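Local structure of 6-pyruvoyl tetrahydrobiopterin synthase (Plasmodium vivax, 3LX3) at residues 78-81 / 82-86. The protein belongs to the 6-pyruvoyl tetrahydropterin synthase family and, in a six-chain assembly, binds zinc and 2-amino-1,5-dihydropteridine-4,6-dione. Sequence-based numbering, arbitrary orientation. Where two conformers were deposited one is given.
Sequences VRKV and CKQLD
Cys82 N donates to Val78 O at 2.9 Å in a nearly straight bond (172°), and Lys83 N reaches Arg79 O in the same i to i+4 pattern. This is the C-terminal part of the alpha helix 71-85, which packs on the antiparallel sheet of the 6-pyruvoyl tetrahydropterin synthase fold. Gln84 N is shared between two carbonyls: it bonds Lys80 O, at 3.3 Å, and makes a weak i+3 bond to Val81 O. The helical path ends at Asp86, whose N still donates to Cys82 O.

One face of the helix is buried. Val78 and Cys82 sit one turn apart and meet through CG1 and SG at 4.1 Å, against Phe30 and Val54 of the sheet. Val81 packs on Leu145 of helix 134-149; Leu85 reaches Ile141 of that helix and also Phe32 and Val125.

On the flank beside helix 134-149 the side chains of Lys80 and Gln84 cross at an angle, with Lys80 CG 4.0 Å from Gln84 NE2. Both lead to Glu148, Lys80 by a salt bridge and Gln84 by a weak hydrogen bond. Gln84 CG lies beside its own backbone N (chi1 -64°), which brings this methylene back along the helix to 3.3 Å from Lys80 O.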
loop_
_atom_site.group_PDB
_atom_site.type_symbol
_atom_site.label_atom_id
_atom_site.label_comp_id
_atom_site.label_asym_id
_atom_site.label_seq_id
_atom_site.Cartn_x
_atom_site.Cartn_y
_atom_site.Cartn_z
ATOM N N VAL A 78 4.851 -21.584 -2.726
ATOM C CA VAL A 78 5.120 -20.587 -1.660
ATOM C C VAL A 78 4.091 -20.708 -0.520
ATOM O O VAL A 78 4.455 -20.707 0.651
ATOM C CB VAL A 78 5.174 -19.131 -2.189
ATOM C CG1 VAL A 78 5.310 -18.122 -1.025
ATOM C CG2 VAL A 78 6.330 -18.973 -3.235
ATOM N N ARG A 79 2.810 -20.843 -0.856
ATOM C CA ARG A 79 1.786 -20.992 0.182
ATOM C C ARG A 79 2.052 -22.247 1.017
ATOM O O ARG A 79 1.908 -22.219 2.230
ATOM C CB ARG A 79 0.372 -21.057 -0.408
ATOM C CG ARG A 79 -0.130 -19.757 -1.039
ATOM C CD ARG A 79 -1.576 -19.876 -1.586
ATOM N NE ARG A 79 -1.999 -21.258 -1.884
ATOM C CZ ARG A 79 -2.249 -21.786 -3.093
ATOM N NH1 ARG A 79 -2.130 -21.087 -4.242
ATOM N NH2 ARG A 79 -2.630 -23.064 -3.151
ATOM N N LYS A 80 2.417 -23.346 0.367
ATOM C CA LYS A 80 2.695 -24.603 1.076
ATOM C C LYS A 80 3.818 -24.433 2.119
ATOM O O LYS A 80 3.678 -24.852 3.285
ATOM C CB LYS A 80 3.062 -25.699 0.075
ATOM C CG LYS A 80 3.329 -27.039 0.735
ATOM C CD LYS A 80 3.602 -28.138 -0.286
ATOM C CE LYS A 80 3.663 -29.490 0.426
ATOM N NZ LYS A 80 4.286 -30.548 -0.412
ATOM N N VAL A 81 4.927 -23.822 1.706
ATOM C CA VAL A 81 6.078 -23.601 2.610
ATOM C C VAL A 81 5.672 -22.682 3.732
ATOM O O VAL A 81 5.915 -22.974 4.902
ATOM C CB VAL A 81 7.302 -23.057 1.866
ATOM C CG1 VAL A 81 8.433 -22.672 2.825
ATOM C CG2 VAL A 81 7.786 -24.106 0.891
ATOM N N CYS A 82 5.011 -21.586 3.402
ATOM C CA CYS A 82 4.504 -20.672 4.453
ATOM C C CYS A 82 3.599 -21.356 5.458
ATOM O O CYS A 82 3.711 -21.128 6.666
ATOM C CB CYS A 82 3.747 -19.478 3.852
ATOM S SG CYS A 82 4.730 -18.264 3.015
ATOM N N LYS A 83 2.721 -22.232 4.985
ATOM C CA LYS A 83 1.751 -22.862 5.842
ATOM C C LYS A 83 2.450 -23.773 6.851
ATOM O O LYS A 83 1.929 -23.909 7.985
ATOM C CB LYS A 83 0.705 -23.606 4.998
ATOM C CG LYS A 83 -0.370 -24.337 5.779
ATOM C CD LYS A 83 -1.354 -23.419 6.489
ATOM C CE LYS A 83 -2.450 -24.276 7.169
ATOM N NZ LYS A 83 -3.272 -23.542 8.188
ATOM N N GLN A 84 3.599 -24.360 6.498
ATOM C CA GLN A 84 4.318 -25.216 7.416
ATOM C C GLN A 84 4.832 -24.448 8.620
ATOM O O GLN A 84 4.886 -24.965 9.736
ATOM C CB GLN A 84 5.488 -25.900 6.710
ATOM C CG GLN A 84 5.025 -26.844 5.598
ATOM C CD GLN A 84 6.156 -27.245 4.644
ATOM O OE1 GLN A 84 7.300 -26.756 4.746
ATOM N NE2 GLN A 84 5.837 -28.142 3.706
ATOM N N LEU A 85 5.213 -23.196 8.395
ATOM C CA LEU A 85 5.730 -22.359 9.478
ATOM C C LEU A 85 4.638 -21.670 10.281
ATOM O O LEU A 85 4.726 -21.510 11.515
ATOM C CB LEU A 85 6.658 -21.308 8.909
ATOM C CG LEU A 85 7.896 -21.819 8.163
ATOM C CD1 LEU A 85 8.481 -20.731 7.259
ATOM C CD2 LEU A 85 8.860 -22.242 9.192
ATOM N N ASP A 86 3.591 -21.257 9.585
ATOM C CA ASP A 86 2.553 -20.414 10.154
ATOM C C ASP A 86 1.977 -20.959 11.451
ATOM O O ASP A 86 1.738 -22.170 11.584
ATOM C CB ASP A 86 1.418 -20.290 9.136
ATOM C CG ASP A 86 0.297 -19.370 9.586
ATOM O OD1 ASP A 86 -0.883 -19.826 9.579
ATOM O OD2 ASP A 86 0.529 -18.219 9.985
#